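Local coordinates for molybdopterin biosynthesis protein MoaB (Sulfolobus tokodaii, PDB 3IWT) that probably takes part in molybdenum cofactor biosynthesis as a molybdopterin-binding protein of the MogA/MoaB family, at residues 21-26 and 71-76; 46-51 and 160-165; 101-106 and 147-152; 121-126 and 130-135. All coordinates share one frame; numbering follows the deposited sequence.

How the interactions relate
All four contacts belong to one alpha/beta domain built round a mixed sheet. Interaction 1 sets helix 66-77 against strand 17-23. Interaction 3, about 11 Å away between centres, sets helix 99-103 against strand 145-150 of the same sheet. Phe73 of interaction 1 packs on Ile103, Val147 and Leu149 of interaction 3, which makes one continuous core. Interaction 2 joins helices 40-51 and 154-176, on the other side of the chain's centre from interaction 1. Its Ile165 packs on Tyr148 and Leu150 of the sheet. Interaction 4 lies in sequence between the two segments of interaction 3, and about 18 Å from it between centres. Its 121-126 and 130-135 reach a neighbouring subunit.

Interaction 1 of 4, residues 21-26 and 71-76; sequences ITISTS and KAFTDA
Ala72 O takes the helix bond from Ala76 N at 3.3 Å, and the CD1 methyl of Ile21 rests against the same oxygen at 3.7 Å. This places the tip of a strand residue on the backbone of the helix. Strand 21-23 and helix 71-76 run nearly antiparallel, at 176°, with their axes 10.0 Å apart. Ile21 does most of the work and splits its contacts between its two branches. CG2 lies anti to the backbone N and touches Ala72 CB at 4.0 Å. CG1 stands beside that N (chi1 -56°), and the extended second torsion carries CD1 on to Phe73. There CD1 sits over one face of the ring, 3.7 Å from its centroid and 8° off the normal. This is a well-centred CH-pi contact, and all six ring carbons are about equally far from the methyl. Ile23 CD1 comes instead to the edge of the ring, 4.3 Å from Phe73 CE1. The ring also packs on Ile85 and Ser87 of strand 84-88. A leucine in place of Phe73 would probably leave the CD1 methyl of Ile21 without its aromatic face and open a gap over the strand. On another side of the helix, Thr74 OG1 bonds to Thr74 of a second subunit. Strands 55-62 and 84-88 flank strand 17-23, and helix 66-77 links them across it. The contact is typical of a beta-alpha-beta crossover in an alpha/beta fold of the MogA/MoaB type.

Interaction 2 of 4, residues 46-51 and 160-165; sequences KQLLIE and ALKELI
Leu48 and Leu161 meet at the heart of this helix pair, CD1 of Leu48 lying 3.7 Å from CD1 of Leu161. The same Leu48 methyl also reaches Leu161 CB at 4.0 Å, so it covers the base of that side chain as well as one branch. The two side chains run obliquely to each other. Leu49 takes the other branch: its CD2 touches Leu161 CD2 at 4.0 Å, and the two side chains stand at about a right angle. Leu161 thus offers one methyl to each leucine of helix 40-51. Its CG lies anti to the carbonyl carbon (chi1 -79°), which points the fork at both. This inner part is tight. Leu161 packs on Ile86 of strand 84-88, and Leu49 on Ile56 of strand 55-62, so Leu161 and Leu49 lie between the helices and the sheet. The outer side is looser. There the extended aliphatic chain of Lys162 passes the other Leu48 methyl, with Lys162 CE 4.2 Å from Leu48 CD2, and the residue is exposed to solvent. The axes of the two short segments come within 10.8 Å, their N-to-C directions 47° apart. Helix 160-165 widens here into a pi-type turn, in which Ala160 O accepts from both Leu164 N and Ile165 N. Across the interface, however, the touching groups are methyls and methylenes. The chemistry is therefore hydrophobic: shape and burial hold these two helices on the sheet, while the lysine contributes its carbon chain to the exposed rim.

Interaction 3 of 4, residues 101-106 and 147-152; sequences ETIRKL and VYLLPG
Ile103 and Leu149 bring the two backbones closest, with their CA atoms 8.4 Å apart. Residues 101-103 are helical, and 104-106 keep helical backbone angles without the regular bonding. Leu106 N bonds to Ile103 O at 2.8 Å, which makes a tighter turn. Opposite them, 147-150 is an extended strand that leads into a loop at Pro151. The side chains bridge the two by apolar contact. Ile103 CG2, anti to its own backbone N, reaches Leu149 CD2 at 3.9 Å. Ile103 CB lies 4.0 Å from the other methyl, Leu149 CD1, so the leucine fork meets the isoleucine at its branch point. The two side chains approach at a slant. Val147 CG1 touches the same Ile103 CG2 more loosely, at 4.5 Å. The CD1 branch of Ile103 is bent aside (chi2 -61°) and leads away from the strand. Leu149 CD1 also lies near the backbone at Arg104 N, at 4.4 Å. The arginine's guanidinium group turns away to a salt bridge with Glu112 of a neighbouring subunit. Along the strand, Tyr148 and Leu150 point to the other side of the sheet, where they meet helix 154-176. Leu149 and Val147 face helices 66-77 and 99-103 instead. A central strand covered by helices on both faces is typical of the three-layer alpha/beta/alpha sandwich of the MogA/MoaB family.

Interaction 4 of 4, residues 121-126 and 130-135; sequences VSFNDP and AAAYLT. With GOL (glycerol), chain F.
Phe123 and Ala132 join the C-terminal end of helix 112-123 to the 3-10 segment 130-133, in the connection between helix 112-123 and strand 138-142 of the alpha/beta (MogA/MoaB-type) domain. The CA atoms of these two residues are only 5.1 Å apart. Ala132 CB points at the helix end and lies 3.6 Å from Phe123 N. The same methyl is 4.0 Å from Phe123 CB and sits near the plane of the ring, at its edge. It also meets Ser122 CB at 4.1 Å. The Phe123 ring swings out anti to the backbone N (chi1 -172°) and reaches along the 3-10 segment to Ala130. There Phe123 CE1 comes within 3.8 Å of Ala130 N, obliquely to the ring. Val121 of a neighbouring subunit also packs on Phe123, so the phenylalanine serves the subunit interface too. With a serine here, the loss of the ring would probably leave the backbone at Ala130 uncovered and weaken the packing against that neighbouring valine. Tyr133 turns to the same neighbouring subunit and bonds there to Tyr148 and Leu164. A glycerol, probably from the crystallisation liquor, spans the two segments on another side. Its O1 donates to Ala131 O at 3.1 Å. At its other end, glycerol O3 donates to Ser122 OG at 2.7 Å, and that hydroxyl is also bonded to Phe118 O one helical turn back.

Interaction 1 of 4, residues 21-26 and 71-76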
loop_
_atom_site.group_PDB
_atom_site.type_symbol
_atom_site.label_atom_id
_atom_site.label_comp_id
_atom_site.label_asym_id
_atom_site.label_seq_id
_atom_site.Cartn_x
_atom_site.Cartn_y
_atom_site.Cartn_z
ATOM N N ILE A 21 -0.834 10.386 -26.666
ATOM C CA ILE A 21 -0.880 8.927 -26.808
ATOM C C ILE A 21 -2.322 8.443 -26.874
ATOM O O ILE A 21 -3.126 8.695 -25.963
ATOM C CB ILE A 21 -0.138 8.207 -25.663
ATOM C CG1 ILE A 21 1.313 8.680 -25.546
ATOM C CG2 ILE A 21 -0.205 6.653 -25.830
ATOM C CD1 ILE A 21 2.043 8.101 -24.311
ATOM N N THR A 22 -2.670 7.744 -27.942
ATOM C CA THR A 22 -4.030 7.208 -28.056
ATOM C C THR A 22 -3.979 5.731 -27.719
ATOM O O THR A 22 -3.179 5.006 -28.282
ATOM C CB THR A 22 -4.623 7.470 -29.459
ATOM O OG1 THR A 22 -4.791 8.877 -29.611
ATOM C CG2 THR A 22 -5.979 6.753 -29.638
ATOM N N ILE A 23 -4.827 5.310 -26.773
ATOM C CA ILE A 23 -4.890 3.913 -26.336
ATOM C C ILE A 23 -6.227 3.333 -26.811
ATOM O O ILE A 23 -7.290 3.597 -26.229
ATOM C CB ILE A 23 -4.721 3.791 -24.806
ATOM C CG1 ILE A 23 -3.440 4.500 -24.364
ATOM C CG2 ILE A 23 -4.708 2.351 -24.392
ATOM C CD1 ILE A 23 -3.246 4.613 -22.856
ATOM N N SER A 24 -6.168 2.576 -27.906
ATOM C CA SER A 24 -7.360 2.040 -28.592
ATOM C C SER A 24 -6.994 0.779 -29.367
ATOM O O SER A 24 -6.261 0.843 -30.367
ATOM C CB SER A 24 -7.941 3.068 -29.565
ATOM O OG SER A 24 -9.017 2.520 -30.334
ATOM N N THR A 25 -7.533 -0.352 -28.933
ATOM C CA THR A 25 -7.243 -1.633 -29.580
ATOM C C THR A 25 -7.806 -1.654 -31.010
ATOM O O THR A 25 -7.089 -2.015 -31.944
ATOM C CB THR A 25 -7.771 -2.808 -28.738
ATOM O OG1 THR A 25 -7.099 -2.813 -27.470
ATOM C CG2 THR A 25 -7.529 -4.157 -29.427
ATOM N N SER A 26 -9.053 -1.215 -31.185
ATOM C CA SER A 26 -9.683 -1.222 -32.526
ATOM C C SER A 26 -8.854 -0.416 -33.520
ATOM O O SER A 26 -8.534 -0.906 -34.600
ATOM C CB SER A 26 -11.115 -0.706 -32.485
ATOM O OG SER A 26 -11.200 0.613 -31.969
ATOM N N LYS A 71 5.794 1.067 -23.081
ATOM C CA LYS A 71 6.740 1.511 -24.102
ATOM C C LYS A 71 6.347 2.869 -24.707
ATOM O O LYS A 71 7.211 3.708 -24.921
ATOM C CB LYS A 71 6.851 0.502 -25.232
ATOM C CG LYS A 71 7.907 0.918 -26.224
ATOM C CD LYS A 71 7.750 0.267 -27.577
ATOM C CE LYS A 71 8.746 0.896 -28.636
ATOM N NZ LYS A 71 10.065 1.282 -28.031
ATOM N N ALA A 72 5.062 3.079 -24.984
ATOM C CA ALA A 72 4.584 4.388 -25.492
ATOM C C ALA A 72 4.908 5.522 -24.507
ATOM O O ALA A 72 5.404 6.560 -24.892
ATOM C CB ALA A 72 3.076 4.354 -25.793
ATOM N N PHE A 73 4.682 5.293 -23.221
ATOM C CA PHE A 73 4.999 6.299 -22.211
ATOM C C PHE A 73 6.484 6.535 -21.982
ATOM O O PHE A 73 6.899 7.682 -21.862
ATOM C CB PHE A 73 4.271 5.996 -20.889
ATOM C CG PHE A 73 2.833 6.473 -20.875
ATOM C CD1 PHE A 73 1.822 5.693 -21.412
ATOM C CD2 PHE A 73 2.488 7.698 -20.312
ATOM C CE1 PHE A 73 0.479 6.137 -21.409
ATOM C CE2 PHE A 73 1.148 8.129 -20.285
ATOM C CZ PHE A 73 0.152 7.336 -20.839
ATOM N N THR A 74 7.276 5.468 -21.910
ATOM C CA THR A 74 8.733 5.620 -21.734
ATOM C C THR A 74 9.400 6.283 -22.939
ATOM O O THR A 74 10.325 7.083 -22.769
ATOM C CB THR A 74 9.445 4.283 -21.336
ATOM O OG1 THR A 74 9.220 3.268 -22.331
ATOM C CG2 THR A 74 8.940 3.832 -20.005
ATOM N N ASP A 75 8.938 5.955 -24.143
ATOM C CA ASP A 75 9.394 6.623 -25.339
ATOM C C ASP A 75 9.165 8.141 -25.242
ATOM O O ASP A 75 10.034 8.921 -25.627
ATOM C CB ASP A 75 8.693 6.070 -26.602
ATOM C CG ASP A 75 9.300 4.735 -27.104
ATOM O OD1 ASP A 75 10.293 4.258 -26.546
ATOM O OD2 ASP A 75 8.729 4.161 -28.062
ATOM N N ALA A 76 8.016 8.552 -24.719
ATOM C CA ALA A 76 7.681 9.981 -24.597
ATOM C C ALA A 76 8.471 10.642 -23.456
ATOM O O ALA A 76 9.006 11.753 -23.600
ATOM C CB ALA A 76 6.166 10.163 -24.410
#

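Interaction 2 of 4, residues 46-51 and 160-165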
loop_
_atom_site.group_PDB
_atom_site.type_symbol
_atom_site.label_atom_id
_atom_site.label_comp_id
_atom_site.label_asym_id
_atom_site.label_seq_id
_atom_site.Cartn_x
_atom_site.Cartn_y
_atom_site.Cartn_z
ATOM N N LYS A 46 -4.904 17.525 -29.956
ATOM C CA LYS A 46 -3.933 18.252 -30.777
ATOM C C LYS A 46 -4.424 19.641 -31.174
ATOM O O LYS A 46 -3.711 20.634 -30.985
ATOM C CB LYS A 46 -3.599 17.440 -32.024
ATOM C CG LYS A 46 -2.846 16.150 -31.747
ATOM C CD LYS A 46 -2.905 15.226 -32.951
ATOM C CE LYS A 46 -2.084 13.969 -32.701
ATOM N NZ LYS A 46 -2.079 13.067 -33.888
ATOM N N GLN A 47 -5.651 19.681 -31.699
ATOM C CA GLN A 47 -6.317 20.899 -32.191
ATOM C C GLN A 47 -6.380 21.960 -31.071
ATOM O O GLN A 47 -5.986 23.116 -31.273
ATOM C CB GLN A 47 -7.753 20.521 -32.599
ATOM C CG GLN A 47 -8.226 20.895 -33.994
ATOM C CD GLN A 47 -9.751 20.982 -34.052
ATOM O OE1 GLN A 47 -10.450 20.010 -33.744
ATOM N NE2 GLN A 47 -10.269 22.153 -34.399
ATOM N N LEU A 48 -6.881 21.545 -29.893
ATOM C CA LEU A 48 -7.063 22.464 -28.763
ATOM C C LEU A 48 -5.736 22.916 -28.196
ATOM O O LEU A 48 -5.575 24.082 -27.839
ATOM C CB LEU A 48 -7.918 21.847 -27.633
ATOM C CG LEU A 48 -9.442 21.787 -27.829
ATOM C CD1 LEU A 48 -10.106 20.989 -26.705
ATOM C CD2 LEU A 48 -10.027 23.186 -27.947
ATOM N N LEU A 49 -4.786 21.977 -28.067
ATOM C CA LEU A 49 -3.453 22.305 -27.568
ATOM C C LEU A 49 -2.749 23.307 -28.469
ATOM O O LEU A 49 -2.196 24.307 -27.985
ATOM C CB LEU A 49 -2.546 21.078 -27.443
ATOM C CG LEU A 49 -2.806 20.153 -26.255
ATOM C CD1 LEU A 49 -1.935 18.901 -26.440
ATOM C CD2 LEU A 49 -2.559 20.834 -24.882
ATOM N N ILE A 50 -2.832 23.090 -29.789
ATOM C CA ILE A 50 -2.288 24.039 -30.826
ATOM C C ILE A 50 -3.002 25.399 -30.917
ATOM O O ILE A 50 -2.386 26.496 -31.201
ATOM C CB ILE A 50 -2.297 23.361 -32.234
ATOM C CG1 ILE A 50 -1.249 22.226 -32.258
ATOM C CG2 ILE A 50 -2.017 24.385 -33.332
ATOM C CD1 ILE A 50 -1.307 21.285 -33.445
ATOM N N GLU A 51 -4.318 25.360 -30.814
ATOM C CA GLU A 51 -5.144 26.567 -30.803
ATOM C C GLU A 51 -4.764 27.467 -29.629
ATOM O O GLU A 51 -4.947 28.685 -29.683
ATOM C CB GLU A 51 -6.612 26.159 -30.692
ATOM C CG GLU A 51 -7.600 27.284 -30.518
ATOM C CD GLU A 51 -9.013 26.754 -30.456
ATOM O OE1 GLU A 51 -9.713 26.869 -31.530
ATOM O OE2 GLU A 51 -9.399 26.206 -29.328
ATOM N N ALA A 160 -11.804 17.819 -20.100
ATOM C CA ALA A 160 -10.578 17.813 -19.322
ATOM C C ALA A 160 -9.660 18.925 -19.798
ATOM O O ALA A 160 -9.136 19.681 -18.989
ATOM C CB ALA A 160 -9.872 16.439 -19.435
ATOM N N LEU A 161 -9.485 19.042 -21.114
ATOM C CA LEU A 161 -8.620 20.093 -21.656
ATOM C C LEU A 161 -9.065 21.520 -21.333
ATOM O O LEU A 161 -8.269 22.339 -20.862
ATOM C CB LEU A 161 -8.481 19.937 -23.163
ATOM C CG LEU A 161 -7.497 18.869 -23.635
ATOM C CD1 LEU A 161 -7.872 18.498 -25.077
ATOM C CD2 LEU A 161 -6.057 19.401 -23.527
ATOM N N LYS A 162 -10.320 21.831 -21.634
ATOM C CA LYS A 162 -10.832 23.172 -21.450
ATOM C C LYS A 162 -10.961 23.597 -19.990
ATOM O O LYS A 162 -10.610 24.725 -19.640
ATOM C CB LYS A 162 -12.197 23.314 -22.132
ATOM C CG LYS A 162 -12.154 23.148 -23.632
ATOM C CD LYS A 162 -13.521 23.472 -24.193
ATOM C CE LYS A 162 -13.597 23.379 -25.676
ATOM N NZ LYS A 162 -15.008 23.836 -26.107
ATOM N N GLU A 163 -11.433 22.689 -19.136
ATOM C CA GLU A 163 -11.734 23.070 -17.776
ATOM C C GLU A 163 -10.552 22.882 -16.823
ATOM O O GLU A 163 -10.401 23.666 -15.895
ATOM C CB GLU A 163 -12.982 22.323 -17.304
ATOM C CG GLU A 163 -14.190 22.554 -18.222
ATOM C CD GLU A 163 -14.461 24.019 -18.448
ATOM O OE1 GLU A 163 -14.499 24.780 -17.464
ATOM O OE2 GLU A 163 -14.605 24.426 -19.610
ATOM N N LEU A 164 -9.692 21.874 -17.061
ATOM C CA LEU A 164 -8.640 21.535 -16.101
ATOM C C LEU A 164 -7.181 21.630 -16.567
ATOM O O LEU A 164 -6.335 22.092 -15.812
ATOM C CB LEU A 164 -8.888 20.115 -15.566
ATOM C CG LEU A 164 -10.257 19.891 -14.909
ATOM C CD1 LEU A 164 -10.294 18.488 -14.319
ATOM C CD2 LEU A 164 -10.545 20.915 -13.834
ATOM N N ILE A 165 -6.893 21.202 -17.791
ATOM C CA ILE A 165 -5.518 21.173 -18.274
ATOM C C ILE A 165 -5.066 22.548 -18.773
ATOM O O ILE A 165 -4.084 23.104 -18.268
ATOM C CB ILE A 165 -5.317 20.066 -19.347
ATOM C CG1 ILE A 165 -5.694 18.700 -18.748
ATOM C CG2 ILE A 165 -3.900 20.113 -19.915
ATOM C CD1 ILE A 165 -5.536 17.537 -19.714
#

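Interaction 3 of 4, residues 101-106 and 147-152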
loop_
_atom_site.group_PDB
_atom_site.type_symbol
_atom_site.label_atom_id
_atom_site.label_comp_id
_atom_site.label_asym_id
_atom_site.label_seq_id
_atom_site.Cartn_x
_atom_site.Cartn_y
_atom_site.Cartn_z
ATOM N N GLU A 101 -3.981 1.548 -14.140
ATOM C CA GLU A 101 -3.308 0.530 -13.379
ATOM C C GLU A 101 -1.884 0.322 -13.889
ATOM O O GLU A 101 -0.991 -0.095 -13.144
ATOM C CB GLU A 101 -4.073 -0.780 -13.492
ATOM C CG GLU A 101 -5.452 -0.767 -12.845
ATOM C CD GLU A 101 -6.467 0.129 -13.546
ATOM O OE1 GLU A 101 -6.482 0.233 -14.818
ATOM O OE2 GLU A 101 -7.266 0.746 -12.791
ATOM N N THR A 102 -1.662 0.597 -15.171
ATOM C CA THR A 102 -0.352 0.475 -15.762
ATOM C C THR A 102 0.542 1.699 -15.433
ATOM O O THR A 102 1.704 1.536 -15.047
ATOM C CB THR A 102 -0.459 0.278 -17.295
ATOM O OG1 THR A 102 -1.215 -0.907 -17.553
ATOM C CG2 THR A 102 0.920 0.180 -17.931
ATOM N N ILE A 103 0.018 2.911 -15.606
ATOM C CA ILE A 103 0.853 4.111 -15.545
ATOM C C ILE A 103 0.895 4.817 -14.201
ATOM O O ILE A 103 1.924 5.393 -13.824
ATOM C CB ILE A 103 0.461 5.101 -16.688
ATOM C CG1 ILE A 103 0.664 4.403 -18.039
ATOM C CG2 ILE A 103 1.217 6.445 -16.593
ATOM C CD1 ILE A 103 2.092 3.949 -18.356
ATOM N N ARG A 104 -0.219 4.791 -13.465
ATOM C CA ARG A 104 -0.325 5.588 -12.254
ATOM C C ARG A 104 0.743 5.216 -11.257
ATOM O O ARG A 104 1.243 6.067 -10.524
ATOM C CB ARG A 104 -1.750 5.479 -11.634
ATOM C CG ARG A 104 -1.978 6.388 -10.446
ATOM C CD ARG A 104 -3.459 6.435 -10.100
ATOM N NE ARG A 104 -3.903 5.108 -9.745
ATOM C CZ ARG A 104 -5.185 4.815 -9.491
ATOM N NH1 ARG A 104 -6.102 5.746 -9.565
ATOM N NH2 ARG A 104 -5.521 3.595 -9.162
ATOM N N LYS A 105 1.149 3.951 -11.285
ATOM C CA LYS A 105 2.171 3.429 -10.422
ATOM C C LYS A 105 3.527 4.082 -10.624
ATOM O O LYS A 105 4.334 4.127 -9.672
ATOM C CB LYS A 105 2.349 1.901 -10.652
ATOM C CG LYS A 105 1.418 1.101 -9.856
ATOM C CD LYS A 105 1.620 -0.383 -10.051
ATOM C CE LYS A 105 0.330 -1.055 -10.556
ATOM N NZ LYS A 105 0.708 -2.169 -11.557
ATOM N N LEU A 106 3.770 4.561 -11.842
ATOM C CA LEU A 106 5.041 5.137 -12.232
ATOM C C LEU A 106 5.252 6.594 -11.815
ATOM O O LEU A 106 6.363 7.132 -11.928
ATOM C CB LEU A 106 5.207 5.043 -13.734
ATOM C CG LEU A 106 4.945 3.648 -14.332
ATOM C CD1 LEU A 106 5.336 3.760 -15.801
ATOM C CD2 LEU A 106 5.666 2.516 -13.643
ATOM N N VAL A 147 1.796 14.305 -16.482
ATOM C CA VAL A 147 1.135 13.273 -17.249
ATOM C C VAL A 147 -0.354 13.311 -16.930
ATOM O O VAL A 147 -0.716 13.324 -15.756
ATOM C CB VAL A 147 1.689 11.867 -16.911
ATOM C CG1 VAL A 147 0.908 10.788 -17.684
ATOM C CG2 VAL A 147 3.244 11.779 -17.154
ATOM N N TYR A 148 -1.195 13.339 -17.970
ATOM C CA TYR A 148 -2.647 13.293 -17.813
ATOM C C TYR A 148 -3.153 12.047 -18.525
ATOM O O TYR A 148 -2.886 11.855 -19.713
ATOM C CB TYR A 148 -3.334 14.525 -18.387
ATOM C CG TYR A 148 -3.053 15.841 -17.680
ATOM C CD1 TYR A 148 -3.801 16.232 -16.583
ATOM C CD2 TYR A 148 -2.062 16.724 -18.149
ATOM C CE1 TYR A 148 -3.556 17.458 -15.949
ATOM C CE2 TYR A 148 -1.802 17.924 -17.510
ATOM C CZ TYR A 148 -2.567 18.309 -16.428
ATOM O OH TYR A 148 -2.313 19.526 -15.811
ATOM N N LEU A 149 -3.867 11.203 -17.783
ATOM C CA LEU A 149 -4.476 10.006 -18.318
ATOM C C LEU A 149 -5.968 10.241 -18.455
ATOM O O LEU A 149 -6.711 10.223 -17.472
ATOM C CB LEU A 149 -4.214 8.805 -17.394
ATOM C CG LEU A 149 -2.782 8.532 -16.935
ATOM C CD1 LEU A 149 -2.749 7.312 -15.949
ATOM C CD2 LEU A 149 -1.831 8.338 -18.155
ATOM N N LEU A 150 -6.414 10.468 -19.688
ATOM C CA LEU A 150 -7.793 10.855 -19.952
ATOM C C LEU A 150 -8.654 9.721 -20.513
ATOM O O LEU A 150 -8.133 8.788 -21.100
ATOM C CB LEU A 150 -7.828 12.039 -20.915
ATOM C CG LEU A 150 -7.010 13.283 -20.524
ATOM C CD1 LEU A 150 -7.193 14.459 -21.588
ATOM C CD2 LEU A 150 -7.356 13.731 -19.042
ATOM N N PRO A 151 -9.987 9.851 -20.396
ATOM C CA PRO A 151 -10.865 8.851 -21.031
ATOM C C PRO A 151 -10.823 8.795 -22.567
ATOM O O PRO A 151 -10.264 9.698 -23.244
ATOM C CB PRO A 151 -12.269 9.240 -20.551
ATOM C CG PRO A 151 -12.035 10.166 -19.348
ATOM C CD PRO A 151 -10.772 10.904 -19.713
ATOM N N GLY A 152 -11.382 7.718 -23.112
ATOM C CA GLY A 152 -11.481 7.554 -24.571
ATOM C C GLY A 152 -12.455 8.506 -25.254
ATOM O O GLY A 152 -12.219 8.926 -26.376
#

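Interaction 4 of 4, residues 121-126 and 130-135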
loop_
_atom_site.group_PDB
_atom_site.type_symbol
_atom_site.label_atom_id
_atom_site.label_comp_id
_atom_site.label_asym_id
_atom_site.label_seq_id
_atom_site.Cartn_x
_atom_site.Cartn_y
_atom_site.Cartn_z
ATOM N N VAL A 121 -16.509 18.062 -12.477
ATOM C CA VAL A 121 -16.912 18.750 -13.700
ATOM C C VAL A 121 -17.676 17.816 -14.660
ATOM O O VAL A 121 -18.606 18.256 -15.344
ATOM C CB VAL A 121 -15.721 19.457 -14.384
ATOM C CG1 VAL A 121 -15.041 20.445 -13.407
ATOM C CG2 VAL A 121 -14.743 18.463 -14.897
ATOM N N SER A 122 -17.319 16.536 -14.677
ATOM C CA SER A 122 -18.033 15.514 -15.470
ATOM C C SER A 122 -19.449 15.313 -14.979
ATOM O O SER A 122 -20.425 15.319 -15.784
ATOM C CB SER A 122 -17.282 14.174 -15.416
ATOM O OG SER A 122 -16.070 14.261 -16.153
ATOM N N PHE A 123 -19.602 15.214 -13.656
ATOM C CA PHE A 123 -20.943 15.110 -13.040
ATOM C C PHE A 123 -21.879 16.255 -13.443
ATOM O O PHE A 123 -23.099 16.061 -13.571
ATOM C CB PHE A 123 -20.855 15.071 -11.512
ATOM C CG PHE A 123 -22.180 14.774 -10.832
ATOM C CD1 PHE A 123 -22.649 13.472 -10.724
ATOM C CD2 PHE A 123 -22.967 15.803 -10.358
ATOM C CE1 PHE A 123 -23.899 13.203 -10.136
ATOM C CE2 PHE A 123 -24.209 15.549 -9.752
ATOM C CZ PHE A 123 -24.661 14.253 -9.647
ATOM N N ASN A 124 -21.312 17.454 -13.578
ATOM C CA ASN A 124 -22.056 18.613 -14.023
ATOM C C ASN A 124 -22.489 18.563 -15.466
ATOM O O ASN A 124 -23.371 19.299 -15.832
ATOM C CB ASN A 124 -21.261 19.906 -13.865
ATOM C CG ASN A 124 -21.102 20.310 -12.442
ATOM O OD1 ASN A 124 -21.889 19.935 -11.582
ATOM N ND2 ASN A 124 -20.081 21.123 -12.179
ATOM N N ASP A 125 -21.889 17.729 -16.299
ATOM C CA ASP A 125 -22.407 17.630 -17.662
ATOM C C ASP A 125 -23.740 16.873 -17.659
ATOM O O ASP A 125 -23.766 15.723 -17.258
ATOM C CB ASP A 125 -21.420 16.929 -18.551
ATOM C CG ASP A 125 -21.839 16.927 -19.986
ATOM O OD1 ASP A 125 -23.033 16.781 -20.311
ATOM O OD2 ASP A 125 -20.946 17.097 -20.797
ATOM N N PRO A 126 -24.846 17.514 -18.103
ATOM C CA PRO A 126 -26.153 16.839 -18.040
ATOM C C PRO A 126 -26.260 15.538 -18.838
ATOM O O PRO A 126 -27.148 14.740 -18.563
ATOM C CB PRO A 126 -27.147 17.897 -18.533
ATOM C CG PRO A 126 -26.336 18.915 -19.171
ATOM C CD PRO A 126 -24.968 18.883 -18.656
ATOM N N ALA A 130 -24.287 10.917 -13.108
ATOM C CA ALA A 130 -23.714 9.888 -12.231
ATOM C C ALA A 130 -22.703 8.985 -12.927
ATOM O O ALA A 130 -21.906 8.343 -12.267
ATOM C CB ALA A 130 -24.823 9.048 -11.590
ATOM N N ALA A 131 -22.742 8.916 -14.252
ATOM C CA ALA A 131 -21.712 8.195 -14.981
ATOM C C ALA A 131 -20.306 8.698 -14.622
ATOM O O ALA A 131 -19.293 8.000 -14.858
ATOM C CB ALA A 131 -21.962 8.304 -16.478
ATOM N N ALA A 132 -20.226 9.879 -14.001
ATOM C CA ALA A 132 -18.954 10.424 -13.528
ATOM C C ALA A 132 -18.176 9.424 -12.643
ATOM O O ALA A 132 -16.959 9.432 -12.644
ATOM C CB ALA A 132 -19.176 11.712 -12.797
ATOM N N TYR A 133 -18.871 8.597 -11.850
ATOM C CA TYR A 133 -18.119 7.692 -10.964
ATOM C C TYR A 133 -17.535 6.497 -11.681
ATOM O O TYR A 133 -16.803 5.700 -11.068
ATOM C CB TYR A 133 -18.868 7.315 -9.697
ATOM C CG TYR A 133 -20.031 6.350 -9.794
ATOM C CD1 TYR A 133 -19.817 4.973 -9.795
ATOM C CD2 TYR A 133 -21.327 6.804 -9.823
ATOM C CE1 TYR A 133 -20.872 4.066 -9.836
ATOM C CE2 TYR A 133 -22.412 5.915 -9.855
ATOM C CZ TYR A 133 -22.178 4.532 -9.863
ATOM O OH TYR A 133 -23.240 3.629 -9.867
ATOM N N LEU A 134 -17.794 6.388 -12.983
ATOM C CA LEU A 134 -17.256 5.290 -13.782
ATOM C C LEU A 134 -15.964 5.618 -14.576
ATOM O O LEU A 134 -15.558 4.841 -15.456
ATOM C CB LEU A 134 -18.375 4.775 -14.687
ATOM C CG LEU A 134 -19.553 4.154 -13.906
ATOM C CD1 LEU A 134 -20.533 3.519 -14.880
ATOM C CD2 LEU A 134 -19.075 3.141 -12.870
ATOM N N THR A 135 -15.310 6.734 -14.235
ATOM C CA THR A 135 -13.960 7.038 -14.779
ATOM C C THR A 135 -12.903 7.107 -13.675
ATOM O O THR A 135 -13.206 7.472 -12.538
ATOM C CB THR A 135 -13.951 8.327 -15.600
ATOM O OG1 THR A 135 -12.667 8.516 -16.226
ATOM C CG2 THR A 135 -14.330 9.568 -14.744
HETATM C C1 GOL F . -17.756 9.661 -17.859
HETATM O O1 GOL F . -17.495 8.354 -17.322
HETATM C C2 GOL F . -16.537 10.484 -18.344
HETATM O O2 GOL F . -15.781 9.664 -19.248
HETATM C C3 GOL F . -17.019 11.793 -19.041
HETATM O O3 GOL F . -16.519 13.073 -18.578
#